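Local coordinates for protein probable porin (Pseudomonas aeruginosa, PDB 4FSO) that probably acts as an outer-membrane porin, a beta-barrel channel that lets small solutes cross the bacterial outer membrane, at residues Phe63-Leu68 against Ala104-Lys109; Leu302-Phe307 against Glu353-Ile358; Arg313-Arg318 against Thr335-Gly340. All coordinates share one frame; numbering follows the deposited sequence.

Interaction 1 (Phe63-Leu68 against Ala104-Lys109). With C8E ((hydroxyethyloxy)tri(ethyloxy)octane), chain I.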
loop_
_atom_site.group_PDB
_atom_site.type_symbol
_atom_site.label_atom_id
_atom_site.label_comp_id
_atom_site.label_asym_id
_atom_site.label_seq_id
_atom_site.Cartn_x
_atom_site.Cartn_y
_atom_site.Cartn_z
ATOM N N PHE A 63 23.765 -17.280 -3.849
ATOM C CA PHE A 63 23.791 -16.271 -2.809
ATOM C C PHE A 63 23.877 -14.929 -3.463
ATOM O O PHE A 63 24.362 -14.804 -4.581
ATOM C CB PHE A 63 24.989 -16.473 -1.878
ATOM C CG PHE A 63 24.920 -17.734 -1.074
ATOM C CD1 PHE A 63 25.423 -18.928 -1.576
ATOM C CD2 PHE A 63 24.336 -17.733 0.181
ATOM C CE1 PHE A 63 25.344 -20.102 -0.835
ATOM C CE2 PHE A 63 24.253 -18.901 0.928
ATOM C CZ PHE A 63 24.759 -20.087 0.416
ATOM N N GLY A 64 23.393 -13.919 -2.764
ATOM C CA GLY A 64 23.441 -12.573 -3.280
ATOM C C GLY A 64 23.108 -11.596 -2.179
ATOM O O GLY A 64 22.926 -11.986 -1.011
ATOM N N VAL A 65 23.017 -10.323 -2.552
ATOM C CA VAL A 65 22.813 -9.292 -1.554
ATOM C C VAL A 65 21.937 -8.154 -2.042
ATOM O O VAL A 65 21.932 -7.793 -3.224
ATOM C CB VAL A 65 24.159 -8.768 -0.962
ATOM C CG1 VAL A 65 25.023 -8.064 -2.034
ATOM C CG2 VAL A 65 23.896 -7.862 0.248
ATOM N N ASP A 66 21.173 -7.618 -1.102
ATOM C CA ASP A 66 20.234 -6.538 -1.340
ATOM C C ASP A 66 20.517 -5.437 -0.356
ATOM O O ASP A 66 20.785 -5.678 0.823
ATOM C CB ASP A 66 18.808 -7.032 -1.162
ATOM C CG ASP A 66 18.320 -7.800 -2.357
ATOM O OD1 ASP A 66 19.132 -8.029 -3.283
ATOM O OD2 ASP A 66 17.129 -8.168 -2.374
ATOM N N THR A 67 20.470 -4.214 -0.847
ATOM C CA THR A 67 20.902 -3.108 -0.037
ATOM C C THR A 67 20.030 -1.916 -0.297
ATOM O O THR A 67 19.766 -1.549 -1.451
ATOM C CB THR A 67 22.322 -2.742 -0.384
ATOM O OG1 THR A 67 22.492 -2.923 -1.790
ATOM C CG2 THR A 67 23.291 -3.655 0.344
ATOM N N LEU A 68 19.573 -1.314 0.790
ATOM C CA LEU A 68 18.823 -0.082 0.684
ATOM C C LEU A 68 19.529 1.055 1.395
ATOM O O LEU A 68 20.046 0.902 2.506
ATOM C CB LEU A 68 17.421 -0.275 1.227
ATOM C CG LEU A 68 16.612 -1.183 0.318
ATOM C CD1 LEU A 68 15.944 -2.280 1.146
ATOM C CD2 LEU A 68 15.599 -0.358 -0.477
ATOM N N ALA A 104 19.936 3.166 6.040
ATOM C CA ALA A 104 20.674 2.192 5.256
ATOM C C ALA A 104 20.333 0.785 5.666
ATOM O O ALA A 104 20.316 0.450 6.852
ATOM C CB ALA A 104 22.159 2.408 5.425
ATOM N N GLY A 105 20.100 -0.058 4.675
ATOM C CA GLY A 105 19.817 -1.439 4.968
ATOM C C GLY A 105 20.550 -2.437 4.106
ATOM O O GLY A 105 20.889 -2.172 2.954
ATOM N N VAL A 106 20.773 -3.607 4.687
ATOM C CA VAL A 106 21.328 -4.733 3.975
ATOM C C VAL A 106 20.454 -5.969 4.204
ATOM O O VAL A 106 19.924 -6.172 5.302
ATOM C CB VAL A 106 22.769 -4.981 4.455
ATOM C CG1 VAL A 106 23.248 -6.359 4.080
ATOM C CG2 VAL A 106 23.685 -3.907 3.884
ATOM N N ALA A 107 20.273 -6.773 3.158
ATOM C CA ALA A 107 19.697 -8.095 3.323
ATOM C C ALA A 107 20.476 -9.116 2.524
ATOM O O ALA A 107 20.878 -8.848 1.394
ATOM C CB ALA A 107 18.237 -8.126 2.913
ATOM N N GLY A 108 20.681 -10.291 3.124
ATOM C CA GLY A 108 21.242 -11.424 2.420
ATOM C C GLY A 108 20.124 -12.287 1.853
ATOM O O GLY A 108 19.054 -12.390 2.445
ATOM N N LYS A 109 20.372 -12.904 0.703
ATOM C CA LYS A 109 19.398 -13.796 0.102
ATOM C C LYS A 109 20.037 -15.103 -0.346
ATOM O O LYS A 109 21.200 -15.119 -0.737
ATOM C CB LYS A 109 18.687 -13.116 -1.074
ATOM C CG LYS A 109 19.608 -12.543 -2.120
ATOM C CD LYS A 109 18.879 -11.653 -3.115
ATOM C CE LYS A 109 19.800 -11.306 -4.301
ATOM N NZ LYS A 109 19.368 -10.102 -5.070
HETATM C C2 C8E I . 22.783 5.069 8.042
HETATM C C3 C8E I . 23.619 6.162 7.392
HETATM C C4 C8E I . 24.085 5.687 6.022
HETATM C C5 C8E I . 23.216 6.339 4.952
HETATM C C6 C8E I . 23.995 6.617 3.670
HETATM C C7 C8E I . 23.029 6.983 2.539
HETATM C C8 C8E I . 23.733 7.090 1.182
HETATM O O9 C8E I . 22.767 7.044 0.143
HETATM C C10 C8E I . 23.212 7.589 -1.082
#

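Interaction 2 (Leu302-Phe307 against Glu353-Ile358). With C8E ((hydroxyethyloxy)tri(ethyloxy)octane), chain E.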
loop_
_atom_site.group_PDB
_atom_site.type_symbol
_atom_site.label_atom_id
_atom_site.label_comp_id
_atom_site.label_asym_id
_atom_site.label_seq_id
_atom_site.Cartn_x
_atom_site.Cartn_y
_atom_site.Cartn_z
ATOM N N LEU A 302 -7.895 5.922 0.048
ATOM C CA LEU A 302 -7.737 7.129 -0.759
ATOM C C LEU A 302 -6.524 7.926 -0.286
ATOM O O LEU A 302 -5.757 7.446 0.540
ATOM C CB LEU A 302 -9.027 7.969 -0.730
ATOM C CG LEU A 302 -9.794 7.779 -2.029
ATOM C CD1 LEU A 302 -10.159 6.305 -2.241
ATOM C CD2 LEU A 302 -11.020 8.696 -2.136
ATOM N N GLN A 303 -6.350 9.139 -0.806
ATOM C CA GLN A 303 -5.140 9.919 -0.526
ATOM C C GLN A 303 -5.046 10.269 0.951
ATOM O O GLN A 303 -3.965 10.196 1.551
ATOM C CB GLN A 303 -5.115 11.172 -1.378
ATOM C CG GLN A 303 -3.779 11.910 -1.448
ATOM C CD GLN A 303 -3.914 13.234 -2.199
ATOM O OE1 GLN A 303 -4.528 13.296 -3.278
ATOM N NE2 GLN A 303 -3.377 14.303 -1.612
ATOM N N VAL A 304 -6.194 10.576 1.549
ATOM C CA VAL A 304 -6.223 11.113 2.902
ATOM C C VAL A 304 -6.931 10.236 3.944
ATOM O O VAL A 304 -6.630 10.288 5.131
ATOM C CB VAL A 304 -6.748 12.571 2.858
ATOM C CG1 VAL A 304 -7.486 12.962 4.122
ATOM C CG2 VAL A 304 -5.559 13.498 2.623
ATOM N N ASN A 305 -7.854 9.410 3.483
ATOM C CA ASN A 305 -8.759 8.704 4.383
ATOM C C ASN A 305 -8.954 7.288 3.888
ATOM O O ASN A 305 -8.915 7.039 2.684
ATOM C CB ASN A 305 -10.112 9.419 4.515
ATOM C CG ASN A 305 -11.012 8.780 5.569
ATOM O OD1 ASN A 305 -10.712 8.856 6.745
ATOM N ND2 ASN A 305 -12.117 8.144 5.143
ATOM N N ASP A 306 -9.144 6.362 4.823
ATOM C CA ASP A 306 -9.193 4.946 4.474
ATOM C C ASP A 306 -10.608 4.345 4.475
ATOM O O ASP A 306 -10.802 3.228 4.000
ATOM C CB ASP A 306 -8.220 4.114 5.342
ATOM C CG ASP A 306 -8.602 4.076 6.825
ATOM O OD1 ASP A 306 -9.647 4.617 7.233
ATOM O OD2 ASP A 306 -7.837 3.480 7.606
ATOM N N PHE A 307 -11.574 5.090 5.014
ATOM C CA PHE A 307 -12.965 4.639 5.117
ATOM C C PHE A 307 -13.112 3.308 5.843
ATOM O O PHE A 307 -13.929 2.471 5.497
ATOM C CB PHE A 307 -13.628 4.634 3.739
ATOM C CG PHE A 307 -13.712 5.996 3.148
ATOM C CD1 PHE A 307 -12.652 6.506 2.412
ATOM C CD2 PHE A 307 -14.830 6.799 3.388
ATOM C CE1 PHE A 307 -12.718 7.771 1.894
ATOM C CE2 PHE A 307 -14.917 8.074 2.868
ATOM C CZ PHE A 307 -13.853 8.564 2.118
ATOM N N GLU A 353 -18.575 10.995 6.112
ATOM C CA GLU A 353 -17.381 11.648 5.595
ATOM C C GLU A 353 -17.349 11.339 4.138
ATOM O O GLU A 353 -17.886 10.323 3.709
ATOM C CB GLU A 353 -16.092 11.129 6.276
ATOM C CG GLU A 353 -15.868 9.616 6.154
ATOM C CD GLU A 353 -14.658 9.092 6.963
ATOM O OE1 GLU A 353 -14.035 9.880 7.699
ATOM O OE2 GLU A 353 -14.318 7.887 6.854
ATOM N N TRP A 354 -16.735 12.212 3.359
ATOM C CA TRP A 354 -16.496 11.878 1.966
ATOM C C TRP A 354 -15.161 12.468 1.546
ATOM O O TRP A 354 -14.636 13.369 2.201
ATOM C CB TRP A 354 -17.633 12.389 1.067
ATOM C CG TRP A 354 -17.813 13.869 1.147
ATOM C CD1 TRP A 354 -18.622 14.531 1.996
ATOM C CD2 TRP A 354 -17.122 14.871 0.374
ATOM N NE1 TRP A 354 -18.506 15.878 1.801
ATOM C CE2 TRP A 354 -17.587 16.117 0.815
ATOM C CE3 TRP A 354 -16.164 14.824 -0.653
ATOM C CZ2 TRP A 354 -17.125 17.331 0.269
ATOM C CZ3 TRP A 354 -15.704 16.023 -1.197
ATOM C CH2 TRP A 354 -16.190 17.258 -0.736
ATOM N N GLU A 355 -14.617 11.946 0.456
ATOM C CA GLU A 355 -13.361 12.429 -0.087
ATOM C C GLU A 355 -13.442 12.428 -1.612
ATOM O O GLU A 355 -14.052 11.547 -2.209
ATOM C CB GLU A 355 -12.172 11.591 0.417
ATOM C CG GLU A 355 -10.792 11.978 -0.180
ATOM C CD GLU A 355 -9.616 11.199 0.460
ATOM O OE1 GLU A 355 -9.794 10.610 1.551
ATOM O OE2 GLU A 355 -8.515 11.164 -0.133
ATOM N N ARG A 356 -12.851 13.448 -2.223
ATOM C CA ARG A 356 -12.686 13.504 -3.663
ATOM C C ARG A 356 -11.201 13.737 -3.943
ATOM O O ARG A 356 -10.550 14.552 -3.289
ATOM C CB ARG A 356 -13.548 14.631 -4.262
ATOM C CG ARG A 356 -13.718 14.603 -5.788
ATOM C CD ARG A 356 -12.527 15.206 -6.524
ATOM N N ASP A 357 -10.670 13.005 -4.913
ATOM C CA ASP A 357 -9.266 13.129 -5.282
ATOM C C ASP A 357 -9.189 13.455 -6.768
ATOM O O ASP A 357 -9.990 12.957 -7.573
ATOM C CB ASP A 357 -8.480 11.831 -5.023
ATOM C CG ASP A 357 -8.318 11.505 -3.544
ATOM O OD1 ASP A 357 -8.255 12.426 -2.705
ATOM O OD2 ASP A 357 -8.235 10.305 -3.220
ATOM N N ILE A 358 -8.215 14.291 -7.115
ATOM C CA ILE A 358 -7.895 14.600 -8.500
ATOM C C ILE A 358 -6.395 14.363 -8.704
ATOM O O ILE A 358 -5.573 14.776 -7.881
ATOM C CB ILE A 358 -8.288 16.072 -8.830
ATOM C CG1 ILE A 358 -9.806 16.192 -8.977
ATOM C CG2 ILE A 358 -7.616 16.561 -10.112
ATOM C CD1 ILE A 358 -10.379 17.523 -8.503
HETATM C C1 C8E E . -15.288 22.506 -5.744
HETATM C C2 C8E E . -14.964 21.860 -7.082
HETATM C C3 C8E E . -13.512 21.393 -7.153
HETATM C C4 C8E E . -13.113 20.800 -8.504
HETATM C C5 C8E E . -14.177 20.910 -9.585
HETATM C C6 C8E E . -13.947 19.831 -10.646
HETATM C C7 C8E E . -15.264 19.242 -11.151
HETATM C C8 C8E E . -15.024 18.199 -12.230
HETATM O O9 C8E E . -14.035 17.327 -11.768
HETATM C C10 C8E E . -14.648 16.256 -11.072
HETATM C C11 C8E E . -13.976 16.009 -9.720
HETATM O O12 C8E E . -14.034 17.151 -8.888
HETATM C C13 C8E E . -14.969 17.036 -7.821
HETATM C C14 C8E E . -14.943 18.320 -6.955
HETATM O O15 C8E E . -14.583 18.090 -5.592
HETATM C C16 C8E E . -15.299 18.865 -4.653
HETATM C C17 C8E E . -16.788 18.831 -4.998
HETATM O O18 C8E E . -17.291 17.507 -4.865
HETATM C C19 C8E E . -18.033 17.093 -6.014
HETATM C C20 C8E E . -18.244 15.592 -6.114
HETATM O O21 C8E E . -18.236 15.256 -7.505
#

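Interaction 3 (Arg313-Arg318 against Thr335-Gly340). With C8E ((hydroxyethyloxy)tri(ethyloxy)octane), chain G.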
loop_
_atom_site.group_PDB
_atom_site.type_symbol
_atom_site.label_atom_id
_atom_site.label_comp_id
_atom_site.label_asym_id
_atom_site.label_seq_id
_atom_site.Cartn_x
_atom_site.Cartn_y
_atom_site.Cartn_z
ATOM N N ARG A 313 -19.695 2.077 5.991
ATOM C CA ARG A 313 -19.955 1.627 4.631
ATOM C C ARG A 313 -19.692 2.776 3.697
ATOM O O ARG A 313 -20.017 3.933 4.005
ATOM C CB ARG A 313 -21.403 1.196 4.481
ATOM C CG ARG A 313 -21.954 0.627 5.745
ATOM C CD ARG A 313 -23.386 0.345 5.587
ATOM N NE ARG A 313 -23.848 -0.509 6.658
ATOM C CZ ARG A 313 -25.110 -0.876 6.808
ATOM N NH1 ARG A 313 -26.028 -0.454 5.933
ATOM N NH2 ARG A 313 -25.438 -1.658 7.830
ATOM N N SER A 314 -19.120 2.450 2.546
ATOM C CA SER A 314 -18.745 3.465 1.588
ATOM C C SER A 314 -18.840 2.947 0.159
ATOM O O SER A 314 -18.781 1.735 -0.091
ATOM C CB SER A 314 -17.328 3.996 1.888
ATOM O OG SER A 314 -16.366 2.950 2.010
ATOM N N TRP A 315 -18.999 3.879 -0.775
ATOM C CA TRP A 315 -18.908 3.551 -2.190
ATOM C C TRP A 315 -17.989 4.528 -2.918
ATOM O O TRP A 315 -17.790 5.659 -2.475
ATOM C CB TRP A 315 -20.289 3.458 -2.855
ATOM C CG TRP A 315 -21.011 4.751 -2.909
ATOM C CD1 TRP A 315 -21.991 5.185 -2.055
ATOM C CD2 TRP A 315 -20.822 5.796 -3.871
ATOM N NE1 TRP A 315 -22.413 6.436 -2.424
ATOM C CE2 TRP A 315 -21.712 6.836 -3.537
ATOM C CE3 TRP A 315 -19.982 5.956 -4.981
ATOM C CZ2 TRP A 315 -21.786 8.019 -4.270
ATOM C CZ3 TRP A 315 -20.057 7.124 -5.706
ATOM C CH2 TRP A 315 -20.951 8.142 -5.352
ATOM N N GLN A 316 -17.416 4.057 -4.021
ATOM C CA GLN A 316 -16.442 4.811 -4.787
ATOM C C GLN A 316 -16.812 4.829 -6.254
ATOM O O GLN A 316 -17.345 3.860 -6.790
ATOM C CB GLN A 316 -15.032 4.230 -4.626
ATOM C CG GLN A 316 -13.944 4.889 -5.502
ATOM C CD GLN A 316 -12.541 4.310 -5.275
ATOM O OE1 GLN A 316 -11.595 4.666 -5.975
ATOM N NE2 GLN A 316 -12.408 3.411 -4.286
ATOM N N LEU A 317 -16.531 5.962 -6.880
ATOM C CA LEU A 317 -16.561 6.099 -8.306
ATOM C C LEU A 317 -15.205 6.674 -8.680
ATOM O O LEU A 317 -14.708 7.592 -8.031
ATOM C CB LEU A 317 -17.664 7.074 -8.690
ATOM C CG LEU A 317 -18.542 6.709 -9.886
ATOM C CD1 LEU A 317 -19.190 7.968 -10.396
ATOM C CD2 LEU A 317 -17.762 6.006 -10.991
ATOM N N ARG A 318 -14.599 6.133 -9.724
ATOM C CA ARG A 318 -13.282 6.593 -10.164
ATOM C C ARG A 318 -13.197 6.573 -11.695
ATOM O O ARG A 318 -13.800 5.733 -12.380
ATOM C CB ARG A 318 -12.187 5.706 -9.553
ATOM C CG ARG A 318 -10.799 5.952 -10.088
ATOM C CD ARG A 318 -9.865 4.850 -9.653
ATOM N NE ARG A 318 -8.549 4.978 -10.259
ATOM C CZ ARG A 318 -7.405 5.032 -9.586
ATOM N NH1 ARG A 318 -7.404 4.971 -8.265
ATOM N NH2 ARG A 318 -6.258 5.161 -10.248
ATOM N N THR A 335 -9.583 10.907 -11.431
ATOM C CA THR A 335 -10.415 11.509 -10.394
ATOM C C THR A 335 -11.268 10.442 -9.700
ATOM O O THR A 335 -11.834 9.540 -10.339
ATOM C CB THR A 335 -11.276 12.690 -10.934
ATOM O OG1 THR A 335 -11.898 13.373 -9.843
ATOM C CG2 THR A 335 -12.340 12.211 -11.913
ATOM N N ARG A 336 -11.340 10.510 -8.382
ATOM C CA ARG A 336 -12.188 9.551 -7.696
ATOM C C ARG A 336 -12.901 10.181 -6.524
ATOM O O ARG A 336 -12.492 11.228 -5.993
ATOM C CB ARG A 336 -11.401 8.313 -7.266
ATOM C CG ARG A 336 -10.351 8.651 -6.275
ATOM C CD ARG A 336 -9.408 7.537 -6.073
ATOM N NE ARG A 336 -8.294 7.990 -5.255
ATOM C CZ ARG A 336 -7.335 7.196 -4.817
ATOM N NH1 ARG A 336 -7.370 5.904 -5.117
ATOM N NH2 ARG A 336 -6.358 7.700 -4.082
ATOM N N TYR A 337 -13.986 9.529 -6.142
ATOM C CA TYR A 337 -14.890 10.075 -5.157
ATOM C C TYR A 337 -15.409 8.942 -4.286
ATOM O O TYR A 337 -15.899 7.924 -4.784
ATOM C CB TYR A 337 -16.055 10.808 -5.848
ATOM C CG TYR A 337 -17.081 11.271 -4.855
ATOM C CD1 TYR A 337 -16.849 12.400 -4.076
ATOM C CD2 TYR A 337 -18.252 10.551 -4.644
ATOM C CE1 TYR A 337 -17.759 12.816 -3.131
ATOM C CE2 TYR A 337 -19.174 10.961 -3.700
ATOM C CZ TYR A 337 -18.924 12.098 -2.948
ATOM O OH TYR A 337 -19.836 12.529 -2.011
ATOM N N VAL A 338 -15.311 9.115 -2.979
ATOM C CA VAL A 338 -15.823 8.101 -2.071
ATOM C C VAL A 338 -16.795 8.760 -1.119
ATOM O O VAL A 338 -16.518 9.817 -0.572
ATOM C CB VAL A 338 -14.673 7.355 -1.301
ATOM C CG1 VAL A 338 -15.245 6.445 -0.191
ATOM C CG2 VAL A 338 -13.823 6.569 -2.261
ATOM N N ASN A 339 -17.952 8.134 -0.942
ATOM C CA ASN A 339 -18.928 8.571 0.048
ATOM C C ASN A 339 -19.042 7.525 1.141
ATOM O O ASN A 339 -19.288 6.363 0.830
ATOM C CB ASN A 339 -20.289 8.728 -0.607
ATOM C CG ASN A 339 -21.285 9.407 0.297
ATOM O OD1 ASN A 339 -20.913 10.235 1.121
ATOM N ND2 ASN A 339 -22.558 9.057 0.155
ATOM N N GLY A 340 -18.868 7.929 2.404
ATOM C CA GLY A 340 -19.026 7.032 3.534
ATOM C C GLY A 340 -20.019 7.450 4.610
ATOM O O GLY A 340 -20.136 8.623 4.983
HETATM C C1 C8E G . -26.088 0.918 -8.888
HETATM C C2 C8E G . -25.899 0.837 -7.375
HETATM C C3 C8E G . -24.920 1.882 -6.827
HETATM C C4 C8E G . -25.168 2.160 -5.343
HETATM C C5 C8E G . -23.904 2.191 -4.478
HETATM C C6 C8E G . -23.672 0.890 -3.714
HETATM C C7 C8E G . -23.011 1.141 -2.366
HETATM C C8 C8E G . -24.002 0.841 -1.244
HETATM O O9 C8E G . -23.414 1.126 0.007
HETATM C C10 C8E G . -22.933 2.450 0.079
HETATM C C11 C8E G . -23.113 2.976 1.496
HETATM O O12 C8E G . -22.987 4.378 1.487
HETATM C C13 C8E G . -24.233 5.027 1.671
HETATM C C14 C8E G . -24.255 6.388 0.975
#

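Interaction 1 (Phe63-Leu68 against Ala104-Lys109)
The carboxylate of Asp66 is met at a tilt by the ammonium of Lys109: Lys109 NZ reaches Asp66 OD1 from the syn side, 23° out of the carboxylate plane, in a salt bridge of 2.7 Å. Its other oxygen, OD2, has a long, weak ion pair with Arg118. The lysine starts with CG between its own backbone N and carbonyl carbon (chi1 53°), then runs extended across Gly64, CG lying 3.5 Å from Gly64 O, to meet the aspartate at about a right angle. Its ammonium is also hydrogen-bonded to Ser54 O and makes a cation-pi contact with Tyr56. Beneath these side chains the strands are antiparallel neighbours in the barrel wall; Asp66 and Ala107 form a hydrogen-bonded pair, with Asp66 N 2.8 Å from Ala107 O. The residues of the other face are apolar or nearly so: Thr67 CG2 lies beside Val106 CG2 at 3.6 Å, and Val65 CG2 is 4.2 Å from Val106 CG1. On that side a detergent tail reaches Ala104 CB, its atom C2 3.8 Å away. That face is consistent with a membrane-facing surface; on the other, Lys109 would offset the buried charge of Asp66, and its several partners would fix its position.

Interaction 2 (Leu302-Phe307 against Glu353-Ile358)
Glu353 reaches tip to tip toward Asn305 of the loop 302-307, where Asn305 ND2 gives Glu353 OE2 a weak hydrogen bond of 2.8 Å, the amide and carboxylate planes turned 80° apart. OE1 of the same glutamate is hydrogen-bonded to Tyr381 OH. Phe307 of the loop packs here: Asn305 ND2 lies over the centre of one ring face, and Glu353 CG passes 3.8 Å from Phe307 CE2. CB of Trp354 is directed away from the loop, yet the carbonyl carbon of this residue and the following amide border the phenyl edge, with Phe307 CZ 3.8 Å from Glu355 N. Glu355 is extended, CG anti to the backbone N (chi1 176°), which carries its carboxylate into the loop backbone; OE2 accepts from Val304 N at 2.9 Å, on the syn side, while Leu302 CB lies alongside that carboxylate. Arg356, modelled only to CD, has its CB directed away from the loop, and its CD lies 3.3 Å from C13 of a detergent molecule. Asp357 points back to the loop, its OD2 taking a hydrogen bond from Gln303 N at 3.3 Å, with Arg336 as a second partner. Acidic side chains of one barrel strand thus serve as acceptors for a buried loop's N-H groups, pinning it against the inner wall, and Arg336 would offset part of the negative charge gathered there.

Interaction 3 (Arg313-Arg318 against Thr335-Gly340)
A beta hairpin of the barrel wall, strands 313-322 and 331-344, brings Trp315 against Tyr337 and Asn339. Trp315 CG sits between its backbone N and carbonyl carbon (chi1 66°), a turn that lays the indole across the partner strand. Asn339 CB then lies over one indole face, 4.0 Å from the centroid of the five-membered ring, as a CH-pi contact. Tyr337 directs its edge toward the face of the six-membered ring in an offset edge-to-face pair, planes 60° apart, with Trp315 CH2 3.7 Å from Tyr337 CD2. At the indole edge, Trp315 CD1 is 3.6 Å from C10 of a detergent molecule, whose C14 also touches Asn339 ND2. Backbone bonds in both directions join Trp315 to Asn339 and Leu317 to Tyr337, the hydrogen-bonded pairs of an up-and-down antiparallel barrel; alternation along such strands sends the intervening residues to the interior. There Gln316 CB packs 3.5 Å from Val338 CG2, and the end of its extended chain brings OE1 to 3.6 Å from Arg336 CD, while NE2 is hydrogen-bonded to Ala299 O and Asn300 OD1. Arg318 and Arg336 run side by side, guanidinium planes 85° apart; Arg318 NH1 and Arg336 NH1, two like charges, lie 3.3 Å apart. Neither charge stands alone: Arg318 NE forms a salt bridge to Asp320, and Arg336 NE another to Asp357.

Overall arrangement
Interactions 2 and 3 are neighbours in the barrel wall, their centres about 8 Å apart, whereas interaction 1 lies on the opposite side of the chain's centre, about 36 Å and 40 Å from them, centre to centre. Strand 331-344 joins the nearer two: Val338 N lies 2.8 Å from Glu355 O, a probable hydrogen bond, and Val338 CG1 packs against Phe307 CZ. In sequence, the hairpin of interaction 3 is nested within the span closed by interaction 2. In each, a detergent molecule lies on one face of the strands while charged or polar side chains gather on the other, consistent with a membrane-facing outside and a polar interior; interaction 2 adds a loop folded against that interior.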